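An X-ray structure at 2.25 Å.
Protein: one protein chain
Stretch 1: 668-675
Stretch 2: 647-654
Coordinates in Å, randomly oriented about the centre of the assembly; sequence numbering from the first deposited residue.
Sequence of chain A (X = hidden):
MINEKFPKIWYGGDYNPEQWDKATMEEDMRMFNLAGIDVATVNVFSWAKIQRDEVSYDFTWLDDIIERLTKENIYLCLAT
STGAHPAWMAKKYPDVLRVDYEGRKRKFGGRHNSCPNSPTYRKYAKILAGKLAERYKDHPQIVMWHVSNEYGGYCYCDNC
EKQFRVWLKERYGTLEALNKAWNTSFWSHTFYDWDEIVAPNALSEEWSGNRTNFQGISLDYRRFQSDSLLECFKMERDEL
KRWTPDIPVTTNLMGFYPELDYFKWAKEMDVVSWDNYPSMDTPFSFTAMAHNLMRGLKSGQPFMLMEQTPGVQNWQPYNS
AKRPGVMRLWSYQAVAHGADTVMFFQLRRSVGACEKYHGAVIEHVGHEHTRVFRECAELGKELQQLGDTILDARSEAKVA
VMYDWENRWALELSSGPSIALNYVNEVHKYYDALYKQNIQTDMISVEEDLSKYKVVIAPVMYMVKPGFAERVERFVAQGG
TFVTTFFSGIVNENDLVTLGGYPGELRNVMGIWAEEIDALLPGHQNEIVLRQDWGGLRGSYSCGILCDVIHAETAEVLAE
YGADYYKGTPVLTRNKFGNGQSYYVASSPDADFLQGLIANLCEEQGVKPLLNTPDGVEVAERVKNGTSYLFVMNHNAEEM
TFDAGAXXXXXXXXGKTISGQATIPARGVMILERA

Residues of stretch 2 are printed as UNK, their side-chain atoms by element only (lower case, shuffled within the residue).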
# COMPACT_ATOMS: atom_id res chain seq x y z
N GLY A 668 27.27 -24.22 18.15
CA GLY A 668 27.63 -24.77 19.45
C GLY A 668 27.45 -23.80 20.59
O GLY A 668 27.38 -22.59 20.39
N VAL A 669 27.36 -24.34 21.80
CA VAL A 669 27.26 -23.53 23.01
C VAL A 669 28.17 -24.12 24.07
O VAL A 669 28.16 -25.33 24.30
CB VAL A 669 25.80 -23.50 23.56
CG1 VAL A 669 25.73 -22.78 24.90
CG2 VAL A 669 24.85 -22.87 22.56
N MET A 670 28.97 -23.26 24.70
CA MET A 670 29.76 -23.65 25.86
C MET A 670 29.41 -22.67 26.97
O MET A 670 29.11 -21.51 26.72
CB MET A 670 31.25 -23.58 25.55
CG MET A 670 31.67 -24.28 24.25
SD MET A 670 33.39 -24.01 23.78
CE MET A 670 34.21 -24.68 25.22
N ILE A 671 29.45 -23.16 28.20
CA ILE A 671 29.26 -22.31 29.36
C ILE A 671 30.47 -22.50 30.26
O ILE A 671 30.52 -23.44 31.07
CB ILE A 671 27.97 -22.65 30.11
CG1 ILE A 671 26.77 -22.63 29.15
CG2 ILE A 671 27.75 -21.69 31.25
CD1 ILE A 671 25.49 -23.10 29.78
N LEU A 672 31.45 -21.62 30.11
CA LEU A 672 32.69 -21.71 30.86
C LEU A 672 32.50 -21.22 32.27
O LEU A 672 32.10 -20.09 32.49
CB LEU A 672 33.77 -20.88 30.17
CG LEU A 672 34.58 -21.57 29.07
CD1 LEU A 672 33.95 -22.91 28.64
CD2 LEU A 672 34.80 -20.64 27.89
N GLU A 673 32.79 -22.09 33.24
CA GLU A 673 32.72 -21.74 34.65
C GLU A 673 34.09 -21.32 35.17
O GLU A 673 35.03 -22.12 35.15
CB GLU A 673 32.20 -22.94 35.47
CG GLU A 673 32.07 -22.70 36.96
CD GLU A 673 31.53 -23.91 37.69
OE1 GLU A 673 32.12 -25.00 37.54
OE2 GLU A 673 30.51 -23.79 38.42
N ARG A 674 34.20 -20.07 35.61
CA ARG A 674 35.47 -19.54 36.12
C ARG A 674 35.25 -18.62 37.32
O ARG A 674 34.14 -18.53 37.85
CB ARG A 674 36.22 -18.81 35.01
CG ARG A 674 35.39 -17.76 34.30
CD ARG A 674 36.22 -16.95 33.31
NE ARG A 674 35.54 -15.72 32.88
CZ ARG A 674 35.65 -14.54 33.49
NH1 ARG A 674 36.42 -14.40 34.57
NH2 ARG A 674 34.99 -13.48 33.02
N ALA A 675 36.30 -17.95 37.76
CA ALA A 675 36.19 -17.04 38.91
C ALA A 675 36.27 -15.57 38.48
O ALA A 675 35.43 -14.75 38.87
CB ALA A 675 37.26 -17.36 39.96
N UNK A 647 42.82 -19.67 32.26
CA UNK A 647 42.24 -19.97 33.58
C UNK A 647 41.82 -21.42 33.78
O UNK A 647 41.66 -22.18 32.82
o UNK A 647 41.45 -17.75 34.23
c UNK A 647 41.04 -19.06 33.87
N UNK A 648 41.65 -21.80 35.04
CA UNK A 648 41.02 -23.06 35.40
C UNK A 648 39.52 -22.91 35.19
O UNK A 648 38.86 -22.16 35.92
c UNK A 648 42.63 -24.05 37.13
c UNK A 648 41.29 -23.40 36.87
n UNK A 648 42.52 -25.96 40.97
c UNK A 648 42.75 -24.48 38.58
n UNK A 648 40.34 -26.51 40.48
c UNK A 648 41.47 -25.89 40.16
n UNK A 648 41.55 -25.20 39.03
N UNK A 649 38.99 -23.60 34.19
CA UNK A 649 37.58 -23.48 33.87
C UNK A 649 37.04 -24.72 33.18
O UNK A 649 37.75 -25.36 32.38
c UNK A 649 38.19 -22.13 31.78
c UNK A 649 37.33 -22.22 33.03
n UNK A 649 39.11 -20.46 30.28
c UNK A 649 38.12 -20.76 31.10
o UNK A 649 37.18 -19.99 31.32
N UNK A 650 35.80 -25.07 33.47
CA UNK A 650 35.16 -26.18 32.78
C UNK A 650 33.93 -25.74 31.99
O UNK A 650 33.25 -24.78 32.35
n UNK A 650 31.06 -27.56 38.42
c UNK A 650 34.80 -27.31 33.74
c UNK A 650 33.84 -26.92 34.84
n UNK A 650 32.79 -27.68 36.91
c UNK A 650 31.55 -28.02 37.28
n UNK A 650 30.82 -28.82 36.51
c UNK A 650 33.43 -28.12 35.68
N UNK A 651 33.68 -26.45 30.91
CA UNK A 651 32.47 -26.28 30.15
C UNK A 651 31.35 -27.00 30.89
O UNK A 651 31.39 -28.22 31.04
o UNK A 651 30.40 -26.24 28.41
c UNK A 651 31.48 -26.60 27.86
o UNK A 651 31.63 -26.73 26.63
c UNK A 651 32.65 -26.87 28.76
N UNK A 652 30.37 -26.26 31.38
CA UNK A 652 29.31 -26.86 32.17
C UNK A 652 28.59 -27.96 31.40
O UNK A 652 28.12 -28.93 32.00
c UNK A 652 28.30 -25.79 32.61
c UNK A 652 28.19 -25.51 34.11
c UNK A 652 27.72 -24.09 34.37
c UNK A 652 29.49 -25.81 34.85
N UNK A 653 28.52 -27.82 30.08
CA UNK A 653 27.70 -28.70 29.26
C UNK A 653 28.37 -30.02 28.89
O UNK A 653 27.69 -31.04 28.73
c UNK A 653 25.01 -27.20 28.87
c UNK A 653 26.29 -26.77 28.17
c UNK A 653 27.23 -27.97 27.99
c UNK A 653 25.99 -26.11 26.83
N UNK A 654 29.69 -30.01 28.76
CA UNK A 654 30.46 -31.23 28.48
C UNK A 654 31.15 -31.79 29.73
O UNK A 654 31.51 -32.97 29.76
c UNK A 654 31.54 -30.99 27.40
c UNK A 654 30.90 -30.51 26.10
o UNK A 654 32.49 -30.02 27.85
O HOH W 1 29.73 -27.36 25.07

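Position 647 has two side-chain atoms, one carbon and then one oxygen. The CA-to-CB bond points toward stretch 1, but its CB comes no closer than 5.0 Å to R674 CB, so it makes no contact. A single carbon bearing a hydroxyl is serine, S647.

Position 648 has four carbons and three nitrogens. Three carbons lead to a nitrogen, then to a carbon carrying two more nitrogens. That is a guanidinium, so the residue is arginine, R648. Its end leads away from stretch 1 and is poorly ordered.

Position 649 has three carbons, the third carrying one oxygen and one nitrogen. Its CB lies 3.1 Å from E673 O. The oxygen lies 3.7 Å from L672 CB and 3.8 Å from R674 CD. Taking the terminal group as an amide gives glutamine, Q649. Its NE2 is hydrogen-bonded elsewhere in the structure.

Position 650 repeats the pattern of four carbons and three nitrogens, again ending in a guanidinium. The nitrogen within the chain lies 2.8 Å from E673 OE1. This is arginine, R650, and that pair, NE with OE1, is a salt bridge. OE1 sits over one face of the guanidinium. The backbone of R650 also pairs with E673: E673 N donates to R650 O at 2.9 Å, nearly straight, while the return bond from R650 N to E673 O is weak at 3.5 Å.

Position 651 has two carbons, the second carrying two oxygens. One oxygen accepts from I671 N at 3.2 Å. The other lies 3.4 Å from M670 CB. A carboxylate one carbon beyond CB is aspartate, D651. Its OD1 takes the I671 bond and also accepts from the backbone N of position 653 at 3.0 Å. A water donates to OD2 at 2.5 Å and to V669 O at 2.7 Å, linking the two.

Position 652 has four carbons, forked at the second. One branch carbon packs against I671 CG2 at 3.9 Å. A fork there, with no heteroatom, is leucine, L652, and that carbon is CD2. Its backbone N donates to I671 O at 2.8 Å.

Position 653 also has four carbons forked at the second. One branch carbon lies 3.4 Å from V669 O and 3.9 Å from V669 CG1, and the forking carbon is 4.1 Å from I671 CD1. It too is leucine, L653; these carbons are CD1 and CG.

Position 654 has one carbon carrying an oxygen and a second carbon. That branching is threonine, T654. Its side chain is out of reach of stretch 1.

The contact is an antiparallel pairing of strand 669-674 with a short, weakly bonded strand. L672 and D651 form a non-hydrogen-bonded pair, their side chains on one face of the sheet. E673 and R650 lie on the other face, where opposite charges meet. The D651 carboxylate takes the I671 amide in place of a backbone carbonyl. It also holds the L653 amide, tying the turn to the strand. L652 and L653 then add apolar packing against I671, and L653 against V669.

Stretch 2, residues 647-654: SRQRDLLT
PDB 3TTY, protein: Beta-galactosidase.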